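Local coordinates for DNA replication and repair protein RecF (Caldanaerobacter subterraneus subsp. tengcongensis, PDB 5Z69) that takes part in DNA repair and recombination as an ABC-type ATPase of the RecFOR pathway, binding ATP and probably single-stranded DNA, at residues Tyr9-Phe14 with Phe86-Ile91; Val81-Phe86 with Thr313-Val318; Lys153-Asp158 with Ile201-Asn206; Asn163-Asn168 with Asp190-Glu195. All blocks are in the same frame, centred on the assembly; numbering follows the deposited sequence.

Contact 1 of 4, residues Tyr9-Phe14 with Phe86-Ile91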
loop_
_atom_site.group_PDB
_atom_site.type_symbol
_atom_site.label_atom_id
_atom_site.label_comp_id
_atom_site.label_asym_id
_atom_site.label_seq_id
_atom_site.Cartn_x
_atom_site.Cartn_y
_atom_site.Cartn_z
ATOM N N TYR A 9 32.802 22.417 -1.717
ATOM C CA TYR A 9 34.189 21.990 -1.789
ATOM C C TYR A 9 34.737 21.872 -0.362
ATOM O O TYR A 9 34.667 22.814 0.425
ATOM C CB TYR A 9 35.037 22.980 -2.610
ATOM C CG TYR A 9 36.520 22.601 -2.718
ATOM C CD1 TYR A 9 36.953 21.695 -3.678
ATOM C CD2 TYR A 9 37.474 23.158 -1.874
ATOM C CE1 TYR A 9 38.289 21.349 -3.791
ATOM C CE2 TYR A 9 38.826 22.812 -1.980
ATOM C CZ TYR A 9 39.216 21.894 -2.935
ATOM O OH TYR A 9 40.536 21.531 -3.072
ATOM N N LEU A 10 35.289 20.712 -0.041
ATOM C CA LEU A 10 35.885 20.480 1.270
ATOM C C LEU A 10 37.369 20.682 1.145
ATOM O O LEU A 10 38.055 19.873 0.506
ATOM C CB LEU A 10 35.562 19.068 1.757
ATOM C CG LEU A 10 36.133 18.680 3.123
ATOM C CD1 LEU A 10 35.487 19.518 4.247
ATOM C CD2 LEU A 10 35.973 17.175 3.379
ATOM N N LYS A 11 37.881 21.770 1.710
ATOM C CA LYS A 11 39.289 22.086 1.555
ATOM C C LYS A 11 40.114 21.116 2.359
ATOM O O LYS A 11 41.172 20.665 1.932
ATOM C CB LYS A 11 39.601 23.517 2.019
ATOM C CG LYS A 11 38.669 24.590 1.473
ATOM C CD LYS A 11 39.143 25.982 1.921
ATOM C CE LYS A 11 38.266 27.090 1.368
ATOM N NZ LYS A 11 38.788 28.409 1.825
ATOM N N GLU A 12 39.617 20.800 3.543
ATOM C CA GLU A 12 40.371 19.990 4.459
ATOM C C GLU A 12 39.443 19.462 5.530
ATOM O O GLU A 12 38.345 19.994 5.746
ATOM C CB GLU A 12 41.523 20.813 5.107
ATOM C CG GLU A 12 41.013 21.817 6.101
ATOM C CD GLU A 12 42.110 22.436 6.959
ATOM O OE1 GLU A 12 43.029 23.059 6.395
ATOM O OE2 GLU A 12 42.054 22.300 8.201
ATOM N N ILE A 13 39.888 18.420 6.218
ATOM C CA ILE A 13 39.165 17.939 7.379
ATOM C C ILE A 13 40.186 17.563 8.441
ATOM O O ILE A 13 41.303 17.108 8.130
ATOM C CB ILE A 13 38.256 16.728 7.049
ATOM C CG1 ILE A 13 37.214 16.497 8.158
ATOM C CG2 ILE A 13 39.089 15.467 6.829
ATOM C CD1 ILE A 13 36.098 15.461 7.773
ATOM N N PHE A 14 39.800 17.754 9.693
ATOM C CA PHE A 14 40.650 17.363 10.813
ATOM C C PHE A 14 39.873 16.351 11.643
ATOM O O PHE A 14 38.747 16.641 12.042
ATOM C CB PHE A 14 41.031 18.560 11.678
ATOM C CG PHE A 14 41.946 18.204 12.825
ATOM C CD1 PHE A 14 43.314 18.060 12.611
ATOM C CD2 PHE A 14 41.445 18.011 14.107
ATOM C CE1 PHE A 14 44.173 17.717 13.655
ATOM C CE2 PHE A 14 42.299 17.663 15.175
ATOM C CZ PHE A 14 43.650 17.508 14.950
ATOM N N PHE A 86 30.229 31.265 0.372
ATOM C CA PHE A 86 31.279 31.318 1.390
ATOM C C PHE A 86 32.609 30.935 0.819
ATOM O O PHE A 86 32.763 29.797 0.395
ATOM C CB PHE A 86 30.936 30.386 2.574
ATOM C CG PHE A 86 29.793 30.877 3.404
ATOM C CD1 PHE A 86 28.492 30.614 3.024
ATOM C CD2 PHE A 86 30.021 31.631 4.546
ATOM C CE1 PHE A 86 27.423 31.086 3.759
ATOM C CE2 PHE A 86 28.955 32.116 5.292
ATOM C CZ PHE A 86 27.640 31.819 4.892
ATOM N N TYR A 87 33.566 31.881 0.785
ATOM C CA TYR A 87 34.955 31.517 0.503
ATOM C C TYR A 87 35.421 30.481 1.531
ATOM O O TYR A 87 36.163 29.546 1.209
ATOM C CB TYR A 87 35.878 32.747 0.520
ATOM C CG TYR A 87 37.372 32.454 0.496
ATOM C CD1 TYR A 87 38.023 32.054 -0.678
ATOM C CD2 TYR A 87 38.137 32.593 1.645
ATOM C CE1 TYR A 87 39.397 31.794 -0.676
ATOM C CE2 TYR A 87 39.497 32.340 1.650
ATOM C CZ TYR A 87 40.123 31.946 0.487
ATOM O OH TYR A 87 41.487 31.697 0.512
ATOM N N GLU A 88 34.988 30.631 2.775
ATOM C CA GLU A 88 35.322 29.602 3.766
ATOM C C GLU A 88 34.282 29.528 4.880
ATOM O O GLU A 88 33.848 30.545 5.397
ATOM C CB GLU A 88 36.720 29.832 4.360
ATOM C CG GLU A 88 37.181 28.674 5.269
ATOM C CD GLU A 88 38.689 28.622 5.498
ATOM O OE1 GLU A 88 39.113 28.680 6.668
ATOM O OE2 GLU A 88 39.455 28.484 4.517
ATOM N N LYS A 89 33.852 28.319 5.215
ATOM C CA LYS A 89 32.952 28.126 6.344
ATOM C C LYS A 89 33.519 27.000 7.196
ATOM O O LYS A 89 33.833 25.909 6.690
ATOM C CB LYS A 89 31.520 27.809 5.885
ATOM C CG LYS A 89 30.582 27.296 7.002
ATOM C CD LYS A 89 29.156 27.028 6.475
ATOM C CE LYS A 89 28.395 28.344 6.313
ATOM N NZ LYS A 89 27.088 28.162 5.616
ATOM N N LYS A 90 33.702 27.295 8.478
ATOM C CA LYS A 90 34.222 26.303 9.415
ATOM C C LYS A 90 33.079 25.521 10.037
ATOM O O LYS A 90 32.144 26.099 10.595
ATOM C CB LYS A 90 35.082 26.972 10.519
ATOM C CG LYS A 90 35.788 25.929 11.440
ATOM C CD LYS A 90 36.302 26.525 12.779
ATOM C CE LYS A 90 37.234 27.681 12.575
ATOM N NZ LYS A 90 37.749 28.192 13.888
ATOM N N ILE A 91 33.139 24.201 9.939
ATOM C CA ILE A 91 32.106 23.383 10.543
ATOM C C ILE A 91 32.745 22.427 11.521
ATOM O O ILE A 91 33.575 21.588 11.142
ATOM C CB ILE A 91 31.308 22.573 9.477
ATOM C CG1 ILE A 91 30.701 23.506 8.416
ATOM C CG2 ILE A 91 30.221 21.676 10.152
ATOM C CD1 ILE A 91 29.895 22.698 7.343
#

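Contact 2 of 4, residues Val81-Phe86 with Thr313-Val318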
loop_
_atom_site.group_PDB
_atom_site.type_symbol
_atom_site.label_atom_id
_atom_site.label_comp_id
_atom_site.label_asym_id
_atom_site.label_seq_id
_atom_site.Cartn_x
_atom_site.Cartn_y
_atom_site.Cartn_z
ATOM N N VAL A 81 35.034 24.377 4.526
ATOM C CA VAL A 81 34.365 24.150 3.255
ATOM C C VAL A 81 34.209 25.465 2.503
ATOM O O VAL A 81 34.193 26.551 3.090
ATOM C CB VAL A 81 32.957 23.470 3.421
ATOM C CG1 VAL A 81 33.020 22.259 4.363
ATOM C CG2 VAL A 81 31.907 24.462 3.891
ATOM N N ARG A 82 34.151 25.360 1.189
ATOM C CA ARG A 82 33.815 26.495 0.344
ATOM C C ARG A 82 32.445 26.201 -0.263
ATOM O O ARG A 82 32.131 25.048 -0.547
ATOM C CB ARG A 82 34.886 26.711 -0.733
ATOM C CG ARG A 82 34.609 27.867 -1.685
ATOM C CD ARG A 82 35.852 28.268 -2.470
ATOM N NE ARG A 82 35.631 29.540 -3.162
ATOM C CZ ARG A 82 36.551 30.192 -3.866
ATOM N NH1 ARG A 82 37.766 29.703 -3.998
ATOM N NH2 ARG A 82 36.242 31.330 -4.457
ATOM N N SER A 83 31.607 27.221 -0.430
ATOM C CA SER A 83 30.330 26.982 -1.090
ATOM C C SER A 83 29.979 28.241 -1.877
ATOM O O SER A 83 30.763 29.180 -1.896
ATOM C CB SER A 83 29.234 26.610 -0.077
ATOM O OG SER A 83 28.821 27.730 0.685
ATOM N N ALA A 84 28.824 28.276 -2.522
ATOM C CA ALA A 84 28.523 29.403 -3.431
ATOM C C ALA A 84 28.608 30.786 -2.769
ATOM O O ALA A 84 28.957 31.769 -3.427
ATOM C CB ALA A 84 27.144 29.226 -4.052
ATOM N N ASP A 85 28.293 30.867 -1.474
ATOM C CA ASP A 85 28.278 32.157 -0.783
ATOM C C ASP A 85 29.398 32.290 0.225
ATOM O O ASP A 85 29.486 33.303 0.891
ATOM C CB ASP A 85 26.948 32.391 -0.043
ATOM C CG ASP A 85 25.772 32.579 -0.987
ATOM O OD1 ASP A 85 25.976 33.138 -2.088
ATOM O OD2 ASP A 85 24.650 32.161 -0.620
ATOM N N PHE A 86 30.229 31.265 0.372
ATOM C CA PHE A 86 31.279 31.318 1.390
ATOM C C PHE A 86 32.609 30.935 0.819
ATOM O O PHE A 86 32.763 29.797 0.395
ATOM C CB PHE A 86 30.936 30.386 2.574
ATOM C CG PHE A 86 29.793 30.877 3.404
ATOM C CD1 PHE A 86 28.492 30.614 3.024
ATOM C CD2 PHE A 86 30.021 31.631 4.546
ATOM C CE1 PHE A 86 27.423 31.086 3.759
ATOM C CE2 PHE A 86 28.955 32.116 5.292
ATOM C CZ PHE A 86 27.640 31.819 4.892
ATOM N N THR A 313 18.553 23.590 -4.472
ATOM C CA THR A 313 19.402 24.485 -3.663
ATOM C C THR A 313 20.206 25.494 -4.473
ATOM O O THR A 313 20.722 26.473 -3.916
ATOM C CB THR A 313 20.404 23.702 -2.812
ATOM O OG1 THR A 313 21.290 22.967 -3.670
ATOM C CG2 THR A 313 19.670 22.742 -1.871
ATOM N N GLY A 314 20.358 25.238 -5.774
ATOM C CA GLY A 314 21.265 26.037 -6.590
ATOM C C GLY A 314 22.737 25.868 -6.229
ATOM O O GLY A 314 23.589 26.628 -6.683
ATOM N N GLU A 315 23.041 24.867 -5.401
ATOM C CA GLU A 315 24.415 24.528 -5.075
ATOM C C GLU A 315 24.842 23.234 -5.753
ATOM O O GLU A 315 24.023 22.348 -6.017
ATOM C CB GLU A 315 24.586 24.384 -3.547
ATOM C CG GLU A 315 24.172 25.602 -2.729
ATOM C CD GLU A 315 25.362 26.431 -2.228
ATOM O OE1 GLU A 315 25.118 27.385 -1.453
ATOM O OE2 GLU A 315 26.536 26.155 -2.604
ATOM N N LYS A 316 26.133 23.102 -6.018
ATOM C CA LYS A 316 26.659 21.815 -6.466
ATOM C C LYS A 316 27.365 21.103 -5.308
ATOM O O LYS A 316 28.354 21.626 -4.747
ATOM C CB LYS A 316 27.619 21.995 -7.644
ATOM C CG LYS A 316 28.200 20.692 -8.181
ATOM C CD LYS A 316 29.103 20.916 -9.409
ATOM C CE LYS A 316 28.324 21.337 -10.631
ATOM N NZ LYS A 316 27.462 20.213 -11.120
ATOM N N PRO A 317 26.865 19.916 -4.944
ATOM C CA PRO A 317 27.354 19.204 -3.757
ATOM C C PRO A 317 28.646 18.464 -3.986
ATOM O O PRO A 317 29.080 18.289 -5.130
ATOM C CB PRO A 317 26.240 18.199 -3.471
ATOM C CG PRO A 317 25.672 17.915 -4.816
ATOM C CD PRO A 317 25.693 19.235 -5.537
ATOM N N VAL A 318 29.255 18.035 -2.887
ATOM C CA VAL A 318 30.394 17.146 -2.938
ATOM C C VAL A 318 29.880 15.714 -3.064
ATOM O O VAL A 318 28.877 15.366 -2.458
ATOM C CB VAL A 318 31.284 17.304 -1.682
ATOM C CG1 VAL A 318 32.290 16.181 -1.633
ATOM C CG2 VAL A 318 31.980 18.710 -1.692
HETATM O O HOH W 1 26.708 28.824 -0.068
#

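Contact 3 of 4, residues Lys153-Asp158 with Ile201-Asn206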
loop_
_atom_site.group_PDB
_atom_site.type_symbol
_atom_site.label_atom_id
_atom_site.label_comp_id
_atom_site.label_asym_id
_atom_site.label_seq_id
_atom_site.Cartn_x
_atom_site.Cartn_y
_atom_site.Cartn_z
ATOM N N LYS A 153 13.896 23.425 4.904
ATOM C CA LYS A 153 13.929 23.684 6.339
ATOM C C LYS A 153 12.535 23.705 6.976
ATOM O O LYS A 153 12.371 23.326 8.134
ATOM C CB LYS A 153 14.660 25.012 6.597
ATOM C CG LYS A 153 15.267 25.134 7.982
ATOM N N ASN A 154 11.522 24.129 6.225
ATOM C CA ASN A 154 10.173 24.186 6.773
ATOM C C ASN A 154 9.594 22.793 6.964
ATOM O O ASN A 154 8.829 22.543 7.895
ATOM C CB ASN A 154 9.266 25.032 5.879
ATOM C CG ASN A 154 9.715 26.486 5.823
ATOM O OD1 ASN A 154 10.088 27.066 6.843
ATOM N ND2 ASN A 154 9.706 27.067 4.629
ATOM N N TYR A 155 9.960 21.885 6.068
ATOM C CA TYR A 155 9.529 20.500 6.195
ATOM C C TYR A 155 10.202 19.873 7.396
ATOM O O TYR A 155 9.563 19.167 8.189
ATOM C CB TYR A 155 9.874 19.710 4.949
ATOM C CG TYR A 155 9.660 18.209 5.057
ATOM C CD1 TYR A 155 10.676 17.350 5.505
ATOM C CD2 TYR A 155 8.451 17.644 4.671
ATOM C CE1 TYR A 155 10.463 15.952 5.563
ATOM C CE2 TYR A 155 8.235 16.275 4.729
ATOM C CZ TYR A 155 9.229 15.434 5.169
ATOM O OH TYR A 155 8.954 14.075 5.203
ATOM N N PHE A 156 11.505 20.121 7.515
ATOM C CA PHE A 156 12.259 19.560 8.618
ATOM C C PHE A 156 11.651 20.043 9.941
ATOM O O PHE A 156 11.466 19.260 10.874
ATOM C CB PHE A 156 13.749 19.934 8.531
ATOM C CG PHE A 156 14.544 19.417 9.690
ATOM C CD1 PHE A 156 14.641 18.054 9.919
ATOM C CD2 PHE A 156 15.141 20.287 10.584
ATOM C CE1 PHE A 156 15.341 17.570 11.001
ATOM C CE2 PHE A 156 15.842 19.809 11.666
ATOM C CZ PHE A 156 15.940 18.451 11.876
ATOM N N PHE A 157 11.332 21.336 9.995
ATOM C CA PHE A 157 10.588 21.925 11.107
ATOM C C PHE A 157 9.283 21.151 11.418
ATOM O O PHE A 157 9.032 20.763 12.554
ATOM C CB PHE A 157 10.273 23.391 10.785
ATOM C CG PHE A 157 9.604 24.143 11.911
ATOM C CD1 PHE A 157 10.353 24.941 12.765
ATOM C CD2 PHE A 157 8.224 24.069 12.102
ATOM C CE1 PHE A 157 9.746 25.641 13.795
ATOM C CE2 PHE A 157 7.613 24.760 13.135
ATOM C CZ PHE A 157 8.373 25.550 13.979
ATOM N N ASP A 158 8.460 20.970 10.396
ATOM C CA ASP A 158 7.213 20.231 10.517
ATOM C C ASP A 158 7.433 18.817 11.042
ATOM O O ASP A 158 6.721 18.371 11.935
ATOM C CB ASP A 158 6.502 20.184 9.162
ATOM C CG ASP A 158 5.890 21.530 8.782
ATOM O OD1 ASP A 158 5.713 22.364 9.693
ATOM O OD2 ASP A 158 5.579 21.748 7.590
ATOM N N ILE A 201 2.551 15.264 4.265
ATOM C CA ILE A 201 2.095 14.490 3.112
ATOM C C ILE A 201 2.212 15.326 1.845
ATOM O O ILE A 201 2.720 14.859 0.823
ATOM C CB ILE A 201 0.641 14.008 3.304
ATOM C CG1 ILE A 201 0.626 12.830 4.274
ATOM C CG2 ILE A 201 0.003 13.625 1.957
ATOM C CD1 ILE A 201 -0.713 12.602 4.941
ATOM N N LYS A 202 1.784 16.582 1.925
ATOM C CA LYS A 202 1.827 17.462 0.761
ATOM C C LYS A 202 3.248 17.608 0.218
ATOM O O LYS A 202 3.479 17.500 -0.991
ATOM C CB LYS A 202 1.258 18.843 1.101
ATOM C CG LYS A 202 1.188 19.757 -0.115
ATOM C CD LYS A 202 1.538 21.199 0.204
ATOM C CE LYS A 202 3.043 21.370 0.412
ATOM N NZ LYS A 202 3.459 22.791 0.642
ATOM N N VAL A 203 4.208 17.838 1.106
ATOM C CA VAL A 203 5.573 18.015 0.652
ATOM C C VAL A 203 6.191 16.702 0.179
ATOM O O VAL A 203 6.936 16.678 -0.814
ATOM C CB VAL A 203 6.452 18.624 1.754
ATOM C CG1 VAL A 203 7.926 18.623 1.319
ATOM C CG2 VAL A 203 5.962 20.025 2.088
ATOM N N ARG A 204 5.894 15.612 0.878
ATOM C CA ARG A 204 6.385 14.309 0.442
ATOM C C ARG A 204 5.907 14.002 -0.972
ATOM O O ARG A 204 6.666 13.461 -1.785
ATOM C CB ARG A 204 5.942 13.195 1.384
ATOM C CG ARG A 204 6.742 13.112 2.676
ATOM C CD ARG A 204 6.274 11.931 3.518
ATOM N NE ARG A 204 7.071 11.828 4.727
ATOM C CZ ARG A 204 6.889 10.925 5.676
ATOM N NH1 ARG A 204 5.915 10.023 5.570
ATOM N NH2 ARG A 204 7.681 10.929 6.741
ATOM N N ASN A 205 4.653 14.356 -1.257
ATOM C CA ASN A 205 4.094 14.162 -2.599
ATOM C C ASN A 205 4.830 14.995 -3.634
ATOM O O ASN A 205 5.179 14.500 -4.712
ATOM C CB ASN A 205 2.611 14.518 -2.638
ATOM C CG ASN A 205 1.940 14.066 -3.937
ATOM O OD1 ASN A 205 1.785 12.874 -4.186
ATOM N ND2 ASN A 205 1.561 15.022 -4.766
ATOM N N ASN A 206 5.057 16.266 -3.318
ATOM C CA ASN A 206 5.827 17.134 -4.210
ATOM C C ASN A 206 7.182 16.517 -4.562
ATOM O O ASN A 206 7.608 16.553 -5.713
ATOM C CB ASN A 206 6.048 18.518 -3.589
ATOM C CG ASN A 206 4.749 19.252 -3.282
ATOM O OD1 ASN A 206 4.691 20.058 -2.350
ATOM N ND2 ASN A 206 3.704 18.979 -4.058
#

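Contact 4 of 4, residues Asn163-Asn168 with Asp190-Glu195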
loop_
_atom_site.group_PDB
_atom_site.type_symbol
_atom_site.label_atom_id
_atom_site.label_comp_id
_atom_site.label_asym_id
_atom_site.label_seq_id
_atom_site.Cartn_x
_atom_site.Cartn_y
_atom_site.Cartn_z
ATOM N N ASN A 163 6.933 14.820 15.199
ATOM C CA ASN A 163 7.448 13.727 16.025
ATOM C C ASN A 163 7.282 14.037 17.498
ATOM O O ASN A 163 7.091 13.126 18.315
ATOM C CB ASN A 163 8.917 13.439 15.734
ATOM C CG ASN A 163 9.143 12.843 14.369
ATOM O OD1 ASN A 163 8.210 12.407 13.698
ATOM N ND2 ASN A 163 10.402 12.814 13.950
ATOM N N LYS A 164 7.363 15.325 17.830
ATOM C CA LYS A 164 7.207 15.789 19.213
ATOM C C LYS A 164 5.775 15.576 19.686
ATOM O O LYS A 164 5.532 15.034 20.762
ATOM C CB LYS A 164 7.586 17.269 19.325
ATOM C CG LYS A 164 7.623 17.817 20.742
ATOM C CD LYS A 164 8.401 19.141 20.778
ATOM N N THR A 165 4.826 16.002 18.863
ATOM C CA THR A 165 3.406 15.811 19.153
ATOM C C THR A 165 3.024 14.327 19.181
ATOM O O THR A 165 2.236 13.885 20.012
ATOM C CB THR A 165 2.544 16.540 18.117
ATOM O OG1 THR A 165 2.864 17.935 18.153
ATOM C CG2 THR A 165 1.076 16.365 18.411
ATOM N N LEU A 166 3.589 13.560 18.264
ATOM C CA LEU A 166 3.366 12.126 18.255
ATOM C C LEU A 166 3.833 11.503 19.574
ATOM O O LEU A 166 3.119 10.698 20.189
ATOM C CB LEU A 166 4.094 11.492 17.081
ATOM C CG LEU A 166 3.996 9.974 17.011
ATOM C CD1 LEU A 166 2.537 9.570 16.817
ATOM C CD2 LEU A 166 4.856 9.419 15.876
ATOM N N SER A 167 5.035 11.884 20.007
ATOM C CA SER A 167 5.588 11.356 21.254
ATOM C C SER A 167 4.689 11.701 22.436
ATOM O O SER A 167 4.440 10.854 23.304
ATOM C CB SER A 167 6.998 11.891 21.501
ATOM O OG SER A 167 7.497 11.398 22.736
ATOM N N ASN A 168 4.206 12.946 22.466
ATOM C CA ASN A 168 3.265 13.368 23.499
ATOM C C ASN A 168 1.982 12.544 23.454
ATOM O O ASN A 168 1.456 12.143 24.490
ATOM C CB ASN A 168 2.926 14.848 23.359
ATOM C CG ASN A 168 4.112 15.757 23.695
ATOM O OD1 ASN A 168 5.059 15.335 24.363
ATOM N ND2 ASN A 168 4.060 16.997 23.226
ATOM N N ASP A 190 -4.819 15.157 18.433
ATOM C CA ASP A 190 -5.262 14.616 17.163
ATOM C C ASP A 190 -5.314 15.705 16.107
ATOM O O ASP A 190 -4.836 15.523 14.976
ATOM C CB ASP A 190 -6.650 13.968 17.298
ATOM C CG ASP A 190 -6.601 12.562 17.894
ATOM O OD1 ASP A 190 -7.683 11.962 18.056
ATOM O OD2 ASP A 190 -5.495 12.055 18.192
ATOM N N GLU A 191 -5.918 16.831 16.481
ATOM C CA GLU A 191 -6.056 17.971 15.587
ATOM C C GLU A 191 -4.683 18.425 15.112
ATOM O O GLU A 191 -4.484 18.698 13.931
ATOM C CB GLU A 191 -6.783 19.120 16.290
ATOM C CG GLU A 191 -8.154 18.734 16.845
ATOM C CD GLU A 191 -8.859 19.878 17.567
ATOM O OE1 GLU A 191 -10.039 20.147 17.244
ATOM O OE2 GLU A 191 -8.243 20.500 18.461
ATOM N N LYS A 192 -3.736 18.473 16.042
ATOM C CA LYS A 192 -2.394 18.971 15.742
ATOM C C LYS A 192 -1.667 18.006 14.808
ATOM O O LYS A 192 -1.035 18.431 13.836
ATOM C CB LYS A 192 -1.584 19.180 17.029
ATOM C CG LYS A 192 -0.269 19.947 16.784
ATOM C CD LYS A 192 0.465 20.261 18.063
ATOM C CE LYS A 192 1.792 20.969 17.766
ATOM N NZ LYS A 192 2.380 21.551 18.989
ATOM N N LEU A 193 -1.777 16.710 15.089
ATOM C CA LEU A 193 -1.136 15.696 14.248
ATOM C C LEU A 193 -1.661 15.719 12.824
ATOM O O LEU A 193 -0.925 15.418 11.884
ATOM C CB LEU A 193 -1.334 14.290 14.829
ATOM C CG LEU A 193 -0.494 13.920 16.051
ATOM C CD1 LEU A 193 -0.907 12.547 16.568
ATOM C CD2 LEU A 193 1.011 13.961 15.754
ATOM N N ALA A 194 -2.940 16.052 12.667
ATOM C CA ALA A 194 -3.563 16.044 11.351
ATOM C C ALA A 194 -3.095 17.257 10.551
ATOM O O ALA A 194 -2.812 17.173 9.352
ATOM C CB ALA A 194 -5.102 16.023 11.479
ATOM N N GLU A 195 -2.998 18.392 11.229
ATOM C CA GLU A 195 -2.486 19.588 10.582
ATOM C C GLU A 195 -1.048 19.396 10.119
ATOM O O GLU A 195 -0.720 19.680 8.968
ATOM C CB GLU A 195 -2.576 20.783 11.515
ATOM C CG GLU A 195 -1.897 22.025 10.963
ATOM C CD GLU A 195 -1.784 23.106 12.007
ATOM O OE1 GLU A 195 -2.789 23.808 12.239
ATOM O OE2 GLU A 195 -0.698 23.242 12.609
HETATM O O HOH W 2 2.338 19.116 21.086
#

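Contact 1 of 4, residues Tyr9-Phe14 with Phe86-Ile91
K11 reaches over strand 74-83 with a side chain extended beyond CG, and its ammonium group meets Y87 and E88, where the chain turns a corner. Y87 comes first and uses two groups. Its carbonyl O takes a hydrogen bond from K11 NZ at 2.9 Å, the donor tilted 33° from the carbonyl plane, and K11 CE also comes within 3.2 Å of Y87 O. The tyrosine ring presents a face to the same nitrogen: K11 NZ stands 4.0 Å from the centroid of the Y87 ring, 12° off the normal, a well-centred cation-pi contact. E88 follows, its chain extended too, and crosses the lysine at a slant. Its OE2 forms a salt bridge to K11 NZ at 2.8 Å through the anti lone pair, the one turned away from OE1. Strand 74-83 lies between the two: K11 and E12 bond to L80 through the backbone, and E88 rests its side chain on L80 as well. One ammonium therefore serves a carbonyl, a carboxylate and an aromatic face at the protein surface, an arrangement that would probably stabilise the lysine's positive charge and that links strands 9-16 and 86-96 across the intervening strand 74-83.

Contact 2 of 4, residues Val81-Phe86 with Thr313-Val318
The carboxylate of E315 is set against the turn at S83-A84, gripped there by the backbone and by a water. On the close-packed side E315 OE2 accepts the N-H of A84 N at 3.1 Å in a nearly straight bond (165°), met on its syn side and 18° out of the carboxylate plane. The methyl of A84 lies against the same oxygen, A84 CB to E315 OE2 3.4 Å, and S83 CB adds a third touch from E315 OE2 at 3.7 Å. A bend at chi2 (-103°) swings the E315 carboxylate to the turn. The looser side is that of the other oxygen, held through solvent: E315 OE1 receives a bond from water 1 at 2.6 Å, and that water accepts from D85 N at 2.9 Å and also pairs with S83 OG. Both glutamate oxygens are thus satisfied at a buried spot. Beyond them lies the exposed turn at G314, which leaves the helix with positive phi, while T313 OG1 steadies E315 N in an ST turn. S83-F86 is a type I turn closing the tight beta-hairpin of strands 74-83 and 86-96. Across from it, the 313-318 loop carries the chain from helix 291-313 into strand 318-321 of the mixed sheet, probably the Walker B strand as in other ABC-type ATPases, so the hairpin of the antiparallel sheet abuts the entrance to that strand.

Contact 3 of 4, residues Lys153-Asp158 with Ile201-Asn206
In the helical part of RecF, the long helices 153-177 and 186-222 form an antiparallel pair, and here the first turns of one meet the middle of the other through Y155, V203 and R204. With CG anti to the backbone N, the Y155 side chain leaves its helix toward the partner helix and passes obliquely across V203. CD2 of the Y155 ring meets V203 CG1 at 3.5 Å and V203 CB at 3.7 Å, the apolar portion of the contact. Further out the phenol crosses the R204 chain at about a right angle, and R204 CG approaches Y155 OH to 3.5 Å. R204 runs extended from CG to NE, which carries its guanidinium up to the phenol oxygen. Ring and guanidinium planes lie 45° apart. The polar ends have a shared anchor on helix 137-151: D145 OD1 bonds to the Y155 hydroxyl and forms a salt bridge with R204 NH2, while E274 and P271 O engage R204 NH1. NE, NH1 and NH2 of the buried R204 thus each have a partner, which should limit rotation of the guanidinium. The direct polar link between the two segments is R204 NE to Y155 OH, 3.0 Å long and 167° at the hydrogen, with the oxygen only 8° out of the guanidinium plane.

Contact 4 of 4, residues Asn163-Asn168 with Asp190-Glu195
Segments 163-168 and 190-195 run nearly antiparallel, their axes 9.7 Å apart at closest approach and 151° between their N-to-C directions, with T165 and L193 the closest pair by CA. T165 meets both partners by different branches. Its methyl lies alongside the tip of L193, T165 CG2 to L193 CD2 3.6 Å, the two side chains sliding past each other in opposite directions. CD2 of L193 presses on the backbone as well, 3.6 Å from L166 N, with L166 CB a little farther off. Y162 and R169 also touch this leucine, so Y162, T165, L166 and R169 surround it in an arrangement consistent with knobs-into-holes packing in the pair formed by helices 153-177 and 186-222. The other branch of T165, OG1, faces K192. That lysine, stretched out with its CG pointing opposite the main-chain nitrogen (chi1 -169°), passes diagonally over the threonine, and K192 CE comes to 3.2 Å from T165 OG1. The threonine hydroxyl bonds to Q161 O within its own helix, while K192 NZ takes its stronger partner in the side chain of Q161, OE1. Water 2 lies between the two polar ends: it accepts from K192 NZ at 3.2 Å and pairs with T165 OG1 at the same length. N168 ND2 adds a weak bond to this water at 3.5 Å.

In the fold
The four contacts fall into two pairs. Contacts 1 and 2 lie 11 Å apart between centres, share F86 and both reach the antiparallel sheet, where strand 74-83 runs between strands 9-16 and 86-96; contact 2 also ties it to the run into the mixed sheet. Along the chain their segments alternate. Contacts 3 and 4, centres 15 Å apart, are two levels of one helix pair, 153-177 with 186-222, contact 4 nested within the loop that contact 3 closes. Both are nested in the loop closed by contact 2. The centres of contacts 2 and 3 are about 22 Å apart, those of contacts 1 and 4 about 38 Å. The two pairs do not touch and occupy different parts of the fold.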